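Local coordinates for putative HpcE protein (Mycolicibacterium smegmatis, PDB 6V77) that is of unknown function but belongs to the FAH superfamily and carries a zinc ion held by acidic side chains, at residues M1-R9 with P181-L189; L197-H208 with R253-Y264. All coordinates share one frame; numbering follows the deposited sequence. Where two conformers were deposited one is given.

Interaction 1: M1-R9 with P181-L189. With EDO (1,2-ethanediol), chain M; SO4 (sulfate ion), chain P.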
loop_
_atom_site.group_PDB
_atom_site.type_symbol
_atom_site.label_atom_id
_atom_site.label_comp_id
_atom_site.label_asym_id
_atom_site.label_seq_id
_atom_site.Cartn_x
_atom_site.Cartn_y
_atom_site.Cartn_z
ATOM N N MET B 1 16.129 8.336 21.525
ATOM C CA MET B 1 16.962 8.274 20.336
ATOM C C MET B 1 16.213 8.977 19.194
ATOM O O MET B 1 14.983 8.953 19.153
ATOM C CB MET B 1 17.277 6.816 19.980
ATOM C CG MET B 1 17.683 6.585 18.557
ATOM S SD MET B 1 17.909 4.823 18.209
ATOM C CE MET B 1 19.284 4.478 19.273
ATOM N N ARG B 2 16.955 9.607 18.281
ATOM C CA ARG B 2 16.376 10.251 17.108
ATOM C C ARG B 2 17.144 9.824 15.873
ATOM O O ARG B 2 18.374 9.761 15.892
ATOM C CB ARG B 2 16.393 11.789 17.242
ATOM C CG ARG B 2 15.461 12.301 18.304
ATOM C CD ARG B 2 15.535 13.829 18.497
ATOM N NE ARG B 2 14.537 14.222 19.481
ATOM C CZ ARG B 2 13.479 14.979 19.219
ATOM N NH1 ARG B 2 13.287 15.478 17.997
ATOM N NH2 ARG B 2 12.615 15.230 20.177
ATOM N N LEU B 3 16.413 9.565 14.790
ATOM C CA LEU B 3 16.977 9.144 13.515
ATOM C C LEU B 3 16.556 10.133 12.435
ATOM O O LEU B 3 15.476 10.733 12.511
ATOM C CB LEU B 3 16.498 7.734 13.106
ATOM C CG LEU B 3 16.752 6.596 14.106
ATOM C CD1 LEU B 3 16.276 5.280 13.514
ATOM C CD2 LEU B 3 18.213 6.545 14.413
ATOM N N ILE B 4 17.409 10.291 11.423
ATOM C CA ILE B 4 17.112 11.168 10.295
ATOM C C ILE B 4 17.690 10.532 9.035
ATOM O O ILE B 4 18.805 9.998 9.040
ATOM C CB ILE B 4 17.644 12.599 10.527
ATOM C CG1 ILE B 4 17.152 13.569 9.431
ATOM C CG2 ILE B 4 19.159 12.625 10.672
ATOM C CD1 ILE B 4 17.535 15.034 9.719
ATOM N N ASN B 5 16.906 10.572 7.970
ATOM C CA ASN B 5 17.279 10.039 6.665
ATOM C C ASN B 5 17.867 11.199 5.865
ATOM O O ASN B 5 17.170 12.173 5.588
ATOM C CB ASN B 5 16.032 9.441 5.997
ATOM C CG ASN B 5 16.281 8.949 4.584
ATOM O OD1 ASN B 5 17.419 8.933 4.120
ATOM N ND2 ASN B 5 15.204 8.570 3.879
ATOM N N LEU B 6 19.160 11.131 5.556
ATOM C CA LEU B 6 19.836 12.187 4.810
ATOM C C LEU B 6 20.364 11.603 3.512
ATOM O O LEU B 6 21.202 10.693 3.540
ATOM C CB LEU B 6 20.978 12.811 5.617
ATOM C CG LEU B 6 20.540 13.559 6.879
ATOM C CD1 LEU B 6 21.775 13.925 7.707
ATOM C CD2 LEU B 6 19.729 14.809 6.505
ATOM N N ASP B 7 19.873 12.133 2.388
ATOM C CA ASP B 7 20.225 11.632 1.060
ATOM C C ASP B 7 20.087 10.111 0.989
ATOM O O ASP B 7 20.931 9.416 0.424
ATOM C CB ASP B 7 21.635 12.069 0.667
ATOM C CG ASP B 7 21.731 13.551 0.404
ATOM O OD1 ASP B 7 20.694 14.178 0.069
ATOM O OD2 ASP B 7 22.856 14.091 0.508
ATOM N N GLY B 8 19.013 9.587 1.576
ATOM C CA GLY B 8 18.736 8.157 1.515
ATOM C C GLY B 8 19.493 7.280 2.488
ATOM O O GLY B 8 19.265 6.055 2.496
ATOM N N ARG B 9 20.375 7.845 3.310
ATOM C CA ARG B 9 21.170 7.090 4.278
ATOM C C ARG B 9 20.706 7.408 5.692
ATOM O O ARG B 9 20.609 8.587 6.064
ATOM C CB ARG B 9 22.652 7.441 4.153
ATOM C CG ARG B 9 23.240 7.144 2.792
ATOM C CD ARG B 9 24.717 7.465 2.778
ATOM N NE ARG B 9 25.457 6.612 3.701
ATOM C CZ ARG B 9 25.915 5.407 3.376
ATOM N NH1 ARG B 9 26.585 4.678 4.266
ATOM N NH2 ARG B 9 25.696 4.926 2.160
ATOM N N PRO B 181 10.881 15.815 10.372
ATOM C CA PRO B 181 12.205 15.496 9.825
ATOM C C PRO B 181 12.878 14.278 10.456
ATOM O O PRO B 181 13.739 13.677 9.815
ATOM C CB PRO B 181 13.019 16.756 10.136
ATOM C CG PRO B 181 12.387 17.286 11.388
ATOM C CD PRO B 181 10.910 17.037 11.198
ATOM N N GLU B 182 12.500 13.933 11.683
ATOM C CA GLU B 182 13.210 12.910 12.447
ATOM C C GLU B 182 12.247 11.879 12.987
ATOM O O GLU B 182 11.082 12.174 13.245
ATOM C CB GLU B 182 13.979 13.536 13.618
ATOM C CG GLU B 182 15.092 14.405 13.141
ATOM C CD GLU B 182 15.775 15.202 14.237
ATOM O OE1 GLU B 182 15.281 15.271 15.388
ATOM O OE2 GLU B 182 16.825 15.778 13.915
ATOM N N LEU B 183 12.750 10.655 13.166
ATOM C CA LEU B 183 12.037 9.663 13.947
ATOM C C LEU B 183 12.459 9.847 15.392
ATOM O O LEU B 183 13.658 9.966 15.669
ATOM C CB LEU B 183 12.361 8.246 13.478
ATOM C CG LEU B 183 11.527 7.142 14.138
ATOM C CD1 LEU B 183 10.167 7.060 13.503
ATOM C CD2 LEU B 183 12.237 5.800 14.015
ATOM N N VAL B 184 11.487 9.868 16.303
ATOM C CA VAL B 184 11.738 10.090 17.727
ATOM C C VAL B 184 11.244 8.870 18.490
ATOM O O VAL B 184 10.057 8.531 18.404
ATOM C CB VAL B 184 11.034 11.360 18.237
ATOM C CG1 VAL B 184 11.412 11.632 19.694
ATOM C CG2 VAL B 184 11.402 12.553 17.353
ATOM N N THR B 185 12.134 8.205 19.237
ATOM C CA THR B 185 11.687 6.987 19.894
ATOM C C THR B 185 10.794 7.324 21.089
ATOM O O THR B 185 10.790 8.444 21.603
ATOM C CB THR B 185 12.873 6.123 20.337
ATOM O OG1 THR B 185 13.731 6.861 21.211
ATOM C CG2 THR B 185 13.670 5.633 19.130
ATOM N N VAL B 186 10.036 6.317 21.529
ATOM C CA VAL B 186 8.946 6.517 22.485
ATOM C C VAL B 186 9.457 7.012 23.848
ATOM O O VAL B 186 8.783 7.795 24.534
ATOM C CB VAL B 186 8.167 5.187 22.570
ATOM C CG1 VAL B 186 7.037 5.236 23.561
ATOM C CG2 VAL B 186 7.640 4.795 21.167
ATOM N N ASP B 187 10.668 6.610 24.244
ATOM C CA ASP B 187 11.204 6.979 25.552
ATOM C C ASP B 187 11.517 8.464 25.667
ATOM O O ASP B 187 11.728 8.954 26.781
ATOM C CB ASP B 187 12.473 6.177 25.845
ATOM C CG ASP B 187 13.486 6.292 24.730
ATOM O OD1 ASP B 187 13.128 5.985 23.577
ATOM O OD2 ASP B 187 14.625 6.711 24.999
ATOM N N GLU B 188 11.573 9.183 24.548
ATOM C CA GLU B 188 11.754 10.629 24.577
ATOM C C GLU B 188 10.455 11.388 24.791
ATOM O O GLU B 188 10.487 12.620 24.896
ATOM C CB GLU B 188 12.386 11.103 23.265
ATOM C CG GLU B 188 13.663 10.368 22.927
ATOM C CD GLU B 188 14.736 11.290 22.396
ATOM O OE1 GLU B 188 14.462 12.511 22.247
ATOM O OE2 GLU B 188 15.849 10.793 22.124
ATOM N N LEU B 189 9.333 10.710 24.815
ATOM C CA LEU B 189 8.059 11.414 24.921
ATOM C C LEU B 189 7.586 11.382 26.370
ATOM O O LEU B 189 7.544 10.300 26.982
ATOM C CB LEU B 189 7.014 10.772 24.006
ATOM C CG LEU B 189 7.457 10.476 22.563
ATOM C CD1 LEU B 189 6.431 9.639 21.816
ATOM C CD2 LEU B 189 7.754 11.766 21.811
HETATM C C1 EDO M . 17.574 6.724 24.024
HETATM O O1 EDO M . 16.578 6.015 23.283
HETATM C C2 EDO M . 18.940 6.527 23.383
HETATM O O2 EDO M . 19.334 7.747 22.749
HETATM S S SO4 P . 27.537 1.544 2.214
HETATM O O1 SO4 P . 28.017 2.282 3.382
HETATM O O2 SO4 P . 27.178 2.484 1.159
HETATM O O3 SO4 P . 26.368 0.741 2.563
HETATM O O4 SO4 P . 28.597 0.653 1.750
HETATM O O HOH W 1 14.231 11.474 8.252
#
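The N-terminal amine of M1 is gripped by T185 OG1 at 2.8 Å and by E188 OE2 in a short, 2.5 Å salt bridge, at the end of the antiparallel pairing between strand 2-6 and strand 182-185. T185 suits this site because its hydroxyl accepts from the amine while donating to D187 OD1 (2.6 Å); chi1 of 58°, with OG1 between backbone N and carbonyl carbon, turns it that way. E188 also serves R2: its OE1 accepts a hydrogen bond from R2 NE (3.3 Å), which comes from above the carboxylate plane. E182 OE1 lies in the plane of the R2 guanidinium, 3.3 Å from R2 NH1, and the guanidinium is held further by the carbonyls of G267 and V268, while E182 OE2 pairs with R58. V184 CG2 lies over one face of the guanidinium, toward its rim, 3.5 Å from R2 NH1. On the other side of the sheet L3 and L183 run side by side, CD1 to CD2 4.1 Å, meeting W40, L36 and Y37 of the neighbouring helices. Beyond I4 the strands part, and a water bridges them, accepting from N5 N and donating to P181 O at 2.7 Å.

Interaction 2: L197-H208 with R253-Y264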
loop_
_atom_site.group_PDB
_atom_site.type_symbol
_atom_site.label_atom_id
_atom_site.label_comp_id
_atom_site.label_asym_id
_atom_site.label_seq_id
_atom_site.Cartn_x
_atom_site.Cartn_y
_atom_site.Cartn_z
ATOM N N LEU B 197 -0.008 18.946 18.708
ATOM C CA LEU B 197 0.248 19.023 17.265
ATOM C C LEU B 197 -0.575 20.154 16.653
ATOM O O LEU B 197 -1.612 20.556 17.187
ATOM C CB LEU B 197 -0.032 17.687 16.538
ATOM C CG LEU B 197 -1.456 17.212 16.245
ATOM C CD1 LEU B 197 -1.416 15.913 15.437
ATOM C CD2 LEU B 197 -2.280 17.044 17.534
ATOM N N GLY B 198 -0.083 20.690 15.545
ATOM C CA GLY B 198 -0.813 21.776 14.919
ATOM C C GLY B 198 -0.229 22.128 13.570
ATOM O O GLY B 198 0.726 21.511 13.094
ATOM N N ALA B 199 -0.824 23.152 12.961
ATOM C CA ALA B 199 -0.427 23.597 11.636
ATOM C C ALA B 199 -0.790 25.060 11.517
ATOM O O ALA B 199 -1.765 25.512 12.124
ATOM C CB ALA B 199 -1.114 22.803 10.514
ATOM N N GLU B 200 0.014 25.795 10.742
ATOM C CA GLU B 200 -0.210 27.215 10.480
ATOM C C GLU B 200 -0.051 27.468 8.989
ATOM O O GLU B 200 0.758 26.818 8.319
ATOM C CB GLU B 200 0.776 28.118 11.263
ATOM C CG GLU B 200 0.732 27.867 12.748
ATOM C CD GLU B 200 1.993 28.299 13.462
ATOM O OE1 GLU B 200 2.938 28.781 12.796
ATOM O OE2 GLU B 200 2.025 28.147 14.700
ATOM N N ILE B 201 -0.839 28.409 8.464
ATOM C CA ILE B 201 -0.745 28.817 7.073
ATOM C C ILE B 201 -0.411 30.300 7.075
ATOM O O ILE B 201 -1.143 31.101 7.670
ATOM C CB ILE B 201 -2.044 28.564 6.298
ATOM C CG1 ILE B 201 -2.347 27.068 6.265
ATOM C CG2 ILE B 201 -1.924 29.125 4.888
ATOM C CD1 ILE B 201 -3.616 26.759 5.537
ATOM N N ASN B 202 0.712 30.652 6.447
ATOM C CA ASN B 202 1.194 32.025 6.416
ATOM C C ASN B 202 1.226 32.622 7.822
ATOM O O ASN B 202 0.895 33.789 8.040
ATOM C CB ASN B 202 0.348 32.850 5.455
ATOM C CG ASN B 202 0.299 32.225 4.075
ATOM O OD1 ASN B 202 1.261 31.585 3.647
ATOM N ND2 ASN B 202 -0.826 32.388 3.379
ATOM N N GLY B 203 1.607 31.790 8.797
ATOM C CA GLY B 203 1.777 32.252 10.165
ATOM C C GLY B 203 0.524 32.290 11.020
ATOM O O GLY B 203 0.604 32.689 12.186
ATOM N N GLU B 204 -0.625 31.884 10.492
ATOM C CA GLU B 204 -1.888 31.876 11.224
ATOM C C GLU B 204 -2.234 30.435 11.575
ATOM O O GLU B 204 -2.221 29.571 10.696
ATOM C CB GLU B 204 -3.001 32.503 10.375
ATOM C CG GLU B 204 -4.422 32.019 10.685
ATOM C CD GLU B 204 -5.441 32.402 9.605
ATOM O OE1 GLU B 204 -5.089 33.167 8.684
ATOM O OE2 GLU B 204 -6.596 31.929 9.675
ATOM N N THR B 205 -2.535 30.173 12.853
ATOM C CA THR B 205 -2.875 28.805 13.243
ATOM C C THR B 205 -4.158 28.374 12.547
ATOM O O THR B 205 -5.140 29.125 12.512
ATOM C CB THR B 205 -3.040 28.670 14.762
ATOM O OG1 THR B 205 -1.830 29.058 15.417
ATOM C CG2 THR B 205 -3.347 27.214 15.138
ATOM N N VAL B 206 -4.129 27.180 11.963
ATOM C CA VAL B 206 -5.323 26.560 11.407
ATOM C C VAL B 206 -5.655 25.230 12.067
ATOM O O VAL B 206 -6.822 24.806 12.015
ATOM C CB VAL B 206 -5.199 26.379 9.880
ATOM C CG1 VAL B 206 -5.196 27.757 9.180
ATOM C CG2 VAL B 206 -3.956 25.591 9.540
ATOM N N GLN B 207 -4.684 24.537 12.668
ATOM C CA GLN B 207 -4.966 23.368 13.490
ATOM C C GLN B 207 -4.138 23.448 14.761
ATOM O O GLN B 207 -3.000 23.921 14.735
ATOM C CB GLN B 207 -4.645 22.070 12.752
ATOM C CG GLN B 207 -5.563 21.778 11.559
ATOM C CD GLN B 207 -5.244 20.432 10.940
ATOM O OE1 GLN B 207 -4.239 20.292 10.238
ATOM N NE2 GLN B 207 -6.069 19.424 11.231
ATOM N N HIS B 208 -4.722 22.999 15.870
ATOM C CA HIS B 208 -4.000 22.927 17.140
ATOM C C HIS B 208 -4.768 22.059 18.120
ATOM O O HIS B 208 -5.883 22.413 18.518
ATOM C CB HIS B 208 -3.782 24.314 17.750
ATOM C CG HIS B 208 -3.228 24.263 19.142
ATOM N ND1 HIS B 208 -3.961 24.631 20.252
ATOM C CD2 HIS B 208 -2.023 23.857 19.603
ATOM C CE1 HIS B 208 -3.220 24.472 21.336
ATOM N NE2 HIS B 208 -2.043 23.994 20.971
ATOM N N ARG B 253 -11.811 26.728 2.705
ATOM C CA ARG B 253 -10.548 27.337 2.313
ATOM C C ARG B 253 -9.580 26.235 1.925
ATOM O O ARG B 253 -9.474 25.239 2.637
ATOM C CB ARG B 253 -9.950 28.156 3.457
ATOM C CG ARG B 253 -8.590 28.745 3.151
ATOM C CD ARG B 253 -7.882 29.175 4.429
ATOM N NE ARG B 253 -6.674 29.933 4.133
ATOM C CZ ARG B 253 -5.921 30.535 5.048
ATOM N NH1 ARG B 253 -6.242 30.464 6.335
ATOM N NH2 ARG B 253 -4.844 31.209 4.671
ATOM N N PHE B 254 -8.872 26.401 0.814
ATOM C CA PHE B 254 -7.890 25.394 0.434
ATOM C C PHE B 254 -6.552 26.061 0.161
ATOM O O PHE B 254 -6.444 27.293 0.059
ATOM C CB PHE B 254 -8.396 24.584 -0.768
ATOM C CG PHE B 254 -9.679 23.878 -0.479
ATOM C CD1 PHE B 254 -9.694 22.788 0.381
ATOM C CD2 PHE B 254 -10.877 24.338 -0.988
ATOM C CE1 PHE B 254 -10.879 22.139 0.694
ATOM C CE2 PHE B 254 -12.072 23.686 -0.684
ATOM C CZ PHE B 254 -12.060 22.580 0.162
ATOM N N LEU B 255 -5.515 25.238 0.070
ATOM C CA LEU B 255 -4.181 25.771 -0.168
ATOM C C LEU B 255 -4.127 26.472 -1.524
ATOM O O LEU B 255 -4.741 26.032 -2.506
ATOM C CB LEU B 255 -3.147 24.646 -0.079
ATOM C CG LEU B 255 -3.005 24.142 1.358
ATOM C CD1 LEU B 255 -2.429 22.700 1.357
ATOM C CD2 LEU B 255 -2.147 25.100 2.178
ATOM N N ALA B 256 -3.451 27.609 -1.560
ATOM C CA ALA B 256 -3.358 28.411 -2.766
ATOM C C ALA B 256 -1.894 28.583 -3.129
ATOM O O ALA B 256 -1.021 28.428 -2.273
ATOM C CB ALA B 256 -4.025 29.782 -2.567
ATOM N N PRO B 257 -1.579 28.897 -4.391
ATOM C CA PRO B 257 -0.174 29.099 -4.750
ATOM C C PRO B 257 0.452 30.150 -3.849
ATOM O O PRO B 257 -0.150 31.188 -3.564
ATOM C CB PRO B 257 -0.240 29.572 -6.207
ATOM C CG PRO B 257 -1.505 29.062 -6.709
ATOM C CD PRO B 257 -2.466 29.025 -5.559
ATOM N N GLY B 258 1.659 29.863 -3.388
ATOM C CA GLY B 258 2.365 30.756 -2.504
ATOM C C GLY B 258 2.103 30.539 -1.032
ATOM O O GLY B 258 2.861 31.066 -0.210
ATOM N N ASP B 259 1.061 29.785 -0.667
ATOM C CA ASP B 259 0.814 29.504 0.745
ATOM C C ASP B 259 1.981 28.732 1.344
ATOM O O ASP B 259 2.572 27.868 0.694
ATOM C CB ASP B 259 -0.465 28.681 0.935
ATOM C CG ASP B 259 -1.718 29.507 0.846
ATOM O OD1 ASP B 259 -1.610 30.748 0.834
ATOM O OD2 ASP B 259 -2.816 28.908 0.778
ATOM N N GLU B 260 2.307 29.052 2.593
ATOM C CA GLU B 260 3.327 28.346 3.357
ATOM C C GLU B 260 2.652 27.664 4.534
ATOM O O GLU B 260 1.978 28.320 5.336
ATOM C CB GLU B 260 4.415 29.301 3.850
ATOM C CG GLU B 260 5.428 29.656 2.793
ATOM C CD GLU B 260 6.612 30.377 3.375
ATOM O OE1 GLU B 260 7.635 29.718 3.653
ATOM O OE2 GLU B 260 6.503 31.603 3.575
ATOM N N LEU B 261 2.850 26.356 4.643
ATOM C CA LEU B 261 2.166 25.533 5.625
ATOM C C LEU B 261 3.224 24.990 6.570
ATOM O O LEU B 261 4.068 24.182 6.161
ATOM C CB LEU B 261 1.409 24.395 4.945
ATOM C CG LEU B 261 0.748 23.340 5.836
ATOM C CD1 LEU B 261 -0.445 23.942 6.548
ATOM C CD2 LEU B 261 0.329 22.139 4.988
ATOM N N ARG B 262 3.173 25.417 7.822
ATOM C CA ARG B 262 4.073 24.919 8.849
ATOM C C ARG B 262 3.323 23.874 9.666
ATOM O O ARG B 262 2.201 24.117 10.118
ATOM C CB ARG B 262 4.582 26.067 9.731
ATOM C CG ARG B 262 5.384 25.597 10.955
ATOM C CD ARG B 262 5.968 26.781 11.738
ATOM N NE ARG B 262 6.633 26.293 12.934
ATOM C CZ ARG B 262 6.031 26.130 14.110
ATOM N NH1 ARG B 262 4.752 26.454 14.264
ATOM N NH2 ARG B 262 6.716 25.657 15.139
ATOM N N THR B 263 3.934 22.704 9.836
ATOM C CA THR B 263 3.324 21.564 10.501
ATOM C C THR B 263 4.233 21.205 11.671
ATOM O O THR B 263 5.453 21.176 11.503
ATOM C CB THR B 263 3.203 20.382 9.523
ATOM O OG1 THR B 263 2.428 20.769 8.381
ATOM C CG2 THR B 263 2.568 19.152 10.175
ATOM N N TYR B 264 3.667 20.977 12.860
ATOM C CA TYR B 264 4.535 20.696 14.008
ATOM C C TYR B 264 3.894 19.724 14.987
ATOM O O TYR B 264 2.671 19.633 15.103
ATOM C CB TYR B 264 4.908 21.982 14.767
ATOM C CG TYR B 264 3.733 22.629 15.474
ATOM C CD1 TYR B 264 3.367 22.249 16.770
ATOM C CD2 TYR B 264 2.984 23.614 14.843
ATOM C CE1 TYR B 264 2.280 22.832 17.403
ATOM C CE2 TYR B 264 1.899 24.194 15.468
ATOM C CZ TYR B 264 1.555 23.799 16.753
ATOM O OH TYR B 264 0.475 24.388 17.369
HETATM O O HOH W 2 0.126 26.990 16.413
HETATM O O HOH W 3 3.037 29.223 8.261
#
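E200 and R262 form a doubly hydrogen-bonded antiparallel pair, R262 N to E200 O and E200 N to R262 O both 2.8 Å, between neighbouring strands 196-201 and 260-265 of a five-stranded mixed sheet; a salt bridge joins R262 NH1 to E200 OE2 (3.2 Å). R262 extends with CG anti to its backbone N (chi1 172°), which lays it alongside E200; its NE pairs with E270. At the hairpin tip, a type I' turn, N202 N donates to E260 O, and N202 OD1 accepts from E260 N at 2.9 Å in place of a backbone carbonyl; ND2 reaches D259 OD1 from above the carboxylate plane. D259 OD2 accepts from A256 N, bracing the type II turn A256-D259. Within the hairpin V206 N and Q207 N both donate to A199 O, a classic beta bulge. Glycine suits position 198: its CA makes a CH-pi contact over the Y264 ring, 3.9 Å from the centroid, where a CB would run into Y264 OH. A water joins Y264 OH to E200 OE2 and T205 OG1. On the opposite face I201 CG1 packs on L261 CD1 (3.7 Å), and I201 CD1 lies over the R253 guanidinium, the side chains running oppositely. Thus charge, a ring and a water mostly hold the E200/R262/Y264 face, apolar packing with W120 and F275 the I201/L261 face.

The chain completes interaction 1 before it reaches interaction 2, strand 196-201 being the next strand after 177-185. The two centres are about 24 Å apart and the nearest atoms about 7 Å. Interaction 1 pairs strand 2-6 with strand 177-185 inside the larger mixed sheet, across 171 intervening residues, whereas interaction 2 sits in the second, five-stranded sheet. Their shared neighbour is strand 144-155, which carries the zinc ligand D152: it pairs with strand 177-185 and also packs on L255, L261 and T263. Strand 118-128, bearing E121 and E123, meets I201, V206 and T263. Both contacts therefore border strands that supply the metal ligands, one from each sheet.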